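Local coordinates for uncharacterized protein (Nostoc punctiforme, PDB 2QDR) that is of unknown function but adopts the double-stranded beta-helix fold of the cupin clan and may be a dioxygenase, at residues 27-38 against 282-290. Numbering follows the deposited sequence.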
loop_
_atom_site.group_PDB
_atom_site.type_symbol
_atom_site.label_atom_id
_atom_site.label_comp_id
_atom_site.label_asym_id
_atom_site.label_seq_id
_atom_site.Cartn_x
_atom_site.Cartn_y
_atom_site.Cartn_z
ATOM N N TRP A 27 -18.372 30.171 -10.915
ATOM C CA TRP A 27 -18.013 29.879 -9.512
ATOM C C TRP A 27 -16.789 30.615 -8.954
ATOM O O TRP A 27 -16.572 30.555 -7.762
ATOM C CB TRP A 27 -17.800 28.361 -9.321
ATOM C CG TRP A 27 -16.727 27.750 -10.192
ATOM C CD1 TRP A 27 -16.896 27.165 -11.416
ATOM C CD2 TRP A 27 -15.327 27.681 -9.910
ATOM N NE1 TRP A 27 -15.697 26.730 -11.904
ATOM C CE2 TRP A 27 -14.713 27.032 -11.006
ATOM C CE3 TRP A 27 -14.531 28.089 -8.831
ATOM C CZ2 TRP A 27 -13.336 26.787 -11.063
ATOM C CZ3 TRP A 27 -13.160 27.848 -8.887
ATOM C CH2 TRP A 27 -12.578 27.198 -9.998
ATOM N N GLY A 28 -16.015 31.309 -9.789
ATOM C CA GLY A 28 -14.809 32.034 -9.363
ATOM C C GLY A 28 -13.489 31.559 -9.973
ATOM O O GLY A 28 -12.430 31.832 -9.411
ATOM N N GLY A 29 -13.528 30.866 -11.113
ATOM C CA GLY A 29 -12.314 30.403 -11.780
ATOM C C GLY A 29 -11.693 31.539 -12.583
ATOM O O GLY A 29 -12.299 32.611 -12.745
ATOM N N ASP A 30 -10.493 31.291 -13.105
ATOM C CA ASP A 30 -9.736 32.296 -13.898
ATOM C C ASP A 30 -9.903 32.211 -15.444
ATOM O O ASP A 30 -9.208 32.912 -16.175
ATOM C CB ASP A 30 -8.235 32.297 -13.472
ATOM C CG ASP A 30 -7.558 30.914 -13.546
ATOM O OD1 ASP A 30 -8.099 29.959 -14.159
ATOM O OD2 ASP A 30 -6.455 30.798 -12.962
ATOM N N GLY A 31 -10.818 31.369 -15.931
ATOM C CA GLY A 31 -11.066 31.229 -17.375
ATOM C C GLY A 31 -10.014 30.547 -18.242
ATOM O O GLY A 31 -10.167 30.505 -19.469
ATOM N N ARG A 32 -8.960 30.010 -17.620
ATOM C CA ARG A 32 -7.879 29.309 -18.322
ATOM C C ARG A 32 -8.385 27.977 -18.885
ATOM O O ARG A 32 -7.819 27.459 -19.855
ATOM C CB ARG A 32 -6.697 29.039 -17.384
ATOM C CG ARG A 32 -6.059 30.280 -16.758
ATOM C CD ARG A 32 -5.094 29.920 -15.643
ATOM N NE ARG A 32 -3.889 29.220 -16.073
ATOM C CZ ARG A 32 -2.936 28.763 -15.252
ATOM N NH1 ARG A 32 -3.034 28.890 -13.925
ATOM N NH2 ARG A 32 -1.871 28.152 -15.762
ATOM N N GLY A 33 -9.424 27.419 -18.250
ATOM C CA GLY A 33 -10.065 26.183 -18.686
ATOM C C GLY A 33 -10.619 26.285 -20.098
ATOM O O GLY A 33 -10.682 25.269 -20.782
ATOM N N ARG A 34 -11.054 27.490 -20.508
ATOM C CA ARG A 34 -11.555 27.769 -21.863
ATOM C C ARG A 34 -12.761 26.907 -22.288
ATOM O O ARG A 34 -12.974 26.676 -23.474
ATOM C CB ARG A 34 -10.370 27.570 -22.847
ATOM C CG ARG A 34 -9.092 28.457 -22.643
ATOM C CD ARG A 34 -9.095 29.708 -23.502
ATOM N NE ARG A 34 -9.104 29.328 -24.924
ATOM C CZ ARG A 34 -9.193 30.159 -25.967
ATOM N NH1 ARG A 34 -9.267 31.486 -25.810
ATOM N NH2 ARG A 34 -9.203 29.644 -27.202
HETATM N N MSE A 35 -13.560 26.473 -21.318
HETATM C CA MSE A 35 -14.706 25.593 -21.554
HETATM C C MSE A 35 -15.973 26.423 -21.780
HETATM O O MSE A 35 -16.805 26.079 -22.622
HETATM C CB MSE A 35 -14.861 24.671 -20.337
HETATM C CG MSE A 35 -15.125 23.254 -20.691
HETATM SE SE MSE A 35 -15.262 22.094 -19.134
HETATM C CE MSE A 35 -14.277 20.715 -19.742
ATOM N N ASN A 36 -16.114 27.500 -21.010
ATOM C CA ASN A 36 -17.260 28.408 -21.082
ATOM C C ASN A 36 -18.621 27.756 -20.760
ATOM O O ASN A 36 -19.628 28.075 -21.367
ATOM C CB ASN A 36 -17.268 29.188 -22.435
ATOM C CG ASN A 36 -16.158 30.238 -22.524
ATOM O OD1 ASN A 36 -16.054 31.130 -21.672
ATOM N ND2 ASN A 36 -15.384 30.187 -23.599
ATOM N N LEU A 37 -18.638 26.855 -19.772
ATOM C CA LEU A 37 -19.886 26.193 -19.310
ATOM C C LEU A 37 -20.790 27.098 -18.468
ATOM O O LEU A 37 -21.932 26.731 -18.177
ATOM C CB LEU A 37 -19.596 24.936 -18.480
ATOM C CG LEU A 37 -19.052 23.700 -19.173
ATOM C CD1 LEU A 37 -18.740 22.637 -18.129
ATOM C CD2 LEU A 37 -20.040 23.158 -20.212
ATOM N N SER A 38 -20.270 28.247 -18.044
ATOM C CA SER A 38 -20.997 29.208 -17.237
ATOM C C SER A 38 -22.123 29.894 -17.981
ATOM O O SER A 38 -22.037 30.076 -19.190
ATOM C CB SER A 38 -20.019 30.294 -16.804
ATOM O OG SER A 38 -18.875 29.723 -16.194
ATOM N N PHE A 282 -21.107 10.306 -20.081
ATOM C CA PHE A 282 -20.099 11.246 -20.561
ATOM C C PHE A 282 -20.296 12.463 -19.678
ATOM O O PHE A 282 -21.413 12.977 -19.609
ATOM C CB PHE A 282 -20.313 11.619 -22.023
ATOM C CG PHE A 282 -19.364 12.670 -22.545
ATOM C CD1 PHE A 282 -18.153 12.313 -23.115
ATOM C CD2 PHE A 282 -19.705 14.025 -22.509
ATOM C CE1 PHE A 282 -17.281 13.288 -23.623
ATOM C CE2 PHE A 282 -18.841 15.000 -23.018
ATOM C CZ PHE A 282 -17.626 14.630 -23.569
ATOM N N VAL A 283 -19.246 12.904 -18.989
ATOM C CA VAL A 283 -19.343 14.043 -18.077
ATOM C C VAL A 283 -18.268 15.064 -18.370
ATOM O O VAL A 283 -17.162 14.699 -18.765
ATOM C CB VAL A 283 -19.189 13.591 -16.611
ATOM C CG1 VAL A 283 -19.435 14.762 -15.643
ATOM C CG2 VAL A 283 -20.143 12.454 -16.312
ATOM N N ARG A 284 -18.588 16.334 -18.139
ATOM C CA ARG A 284 -17.654 17.416 -18.360
ATOM C C ARG A 284 -17.852 18.450 -17.226
ATOM O O ARG A 284 -18.963 18.920 -17.014
ATOM C CB ARG A 284 -17.875 17.930 -19.780
ATOM C CG ARG A 284 -16.791 18.797 -20.289
ATOM C CD ARG A 284 -16.700 18.815 -21.810
ATOM N NE ARG A 284 -17.787 19.498 -22.505
ATOM C CZ ARG A 284 -17.757 20.742 -22.989
ATOM N NH1 ARG A 284 -16.690 21.526 -22.876
ATOM N NH2 ARG A 284 -18.817 21.221 -23.620
ATOM N N VAL A 285 -16.779 18.751 -16.478
ATOM C CA VAL A 285 -16.788 19.660 -15.307
ATOM C C VAL A 285 -15.669 20.692 -15.390
ATOM O O VAL A 285 -14.536 20.318 -15.658
ATOM C CB VAL A 285 -16.647 18.831 -13.987
ATOM C CG1 VAL A 285 -16.569 19.714 -12.752
ATOM C CG2 VAL A 285 -17.798 17.862 -13.833
ATOM N N ASP A 286 -15.966 21.963 -15.090
ATOM C CA ASP A 286 -14.968 23.065 -15.196
ATOM C C ASP A 286 -14.252 23.448 -13.886
ATOM O O ASP A 286 -13.814 24.591 -13.731
ATOM C CB ASP A 286 -15.608 24.318 -15.848
ATOM C CG ASP A 286 -16.587 25.082 -14.931
ATOM O OD1 ASP A 286 -17.016 24.580 -13.870
ATOM O OD2 ASP A 286 -16.922 26.232 -15.296
ATOM N N ARG A 287 -14.100 22.497 -12.967
ATOM C CA ARG A 287 -13.431 22.760 -11.691
ATOM C C ARG A 287 -12.786 21.499 -11.156
ATOM O O ARG A 287 -13.278 20.407 -11.403
ATOM C CB ARG A 287 -14.425 23.303 -10.657
ATOM C CG ARG A 287 -13.780 23.633 -9.318
ATOM C CD ARG A 287 -14.679 24.355 -8.376
ATOM N NE ARG A 287 -13.905 24.802 -7.225
ATOM C CZ ARG A 287 -14.308 25.667 -6.291
ATOM N NH1 ARG A 287 -15.503 26.247 -6.337
ATOM N NH2 ARG A 287 -13.471 25.982 -5.304
ATOM N N ASP A 288 -11.684 21.666 -10.424
ATOM C CA ASP A 288 -10.963 20.568 -9.809
ATOM C C ASP A 288 -11.727 20.149 -8.566
ATOM O O ASP A 288 -11.775 20.908 -7.585
ATOM C CB ASP A 288 -9.546 21.013 -9.439
ATOM C CG ASP A 288 -8.699 19.901 -8.817
ATOM O OD1 ASP A 288 -9.107 18.719 -8.784
ATOM O OD2 ASP A 288 -7.591 20.218 -8.354
ATOM N N LEU A 289 -12.286 18.938 -8.577
ATOM C CA LEU A 289 -13.056 18.433 -7.431
ATOM C C LEU A 289 -12.234 17.638 -6.400
ATOM O O LEU A 289 -12.819 16.966 -5.550
ATOM C CB LEU A 289 -14.241 17.594 -7.920
ATOM C CG LEU A 289 -15.125 18.217 -9.010
ATOM C CD1 LEU A 289 -16.353 17.333 -9.241
ATOM C CD2 LEU A 289 -15.562 19.625 -8.675
ATOM N N SER A 290 -10.904 17.710 -6.458
ATOM C CA SER A 290 -10.044 17.011 -5.499
ATOM C C SER A 290 -9.911 17.806 -4.199
ATOM O O SER A 290 -9.636 17.242 -3.137
ATOM C CB SER A 290 -8.654 16.800 -6.088
ATOM O OG SER A 290 -8.040 18.051 -6.348
#
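The indole of W27 carries R287 on one face and the backbone N of G29 on the other. R287 CD stands 3.5 Å from the centroid of the six-membered ring, almost on the ring normal, in a CH-pi contact. Beyond it the guanidinium lies flat on the indole in a cation-pi stack, with centres 4.1 Å apart and planes at 17°. The extended chain of R287, with CG anti to the backbone N (chi1 -178°), carries it across the indole. R287 NH1 is also hydrogen-bonded to P237 O, which helps fix the guanidinium. A second subunit of the same protein packs here too, its S181 touching W27.

At the indole edge sits the D286 carboxylate, its plane turned 77° from the ring. W27 NE1 makes a weak hydrogen bond to carboxylate OD1 of D286 at 3.2 Å. It makes a second weak one to the backbone O of D286 at 3.4 Å. D286 OD1 has a stronger partner in the backbone N of N239.

D286 directly follows strand 279-285, which belongs to a large antiparallel sheet of the cupin-type double-stranded beta-helix. The N-terminal loop 27-38 thus closes over the end of this strand, before entering strand 41-42.

Deeper in, M35, a selenomethionine, and R284 run past each other in opposite directions. M35 CE packs on R284 CG, and M35 SE lies 4.0 Å from D286 CB. L37 CD2 lies over one face of the R284 guanidinium, toward its rim, 4.1 Å from NH2. This buried charge is met by salt bridges from NH2 to E241 and from NH1 to E114.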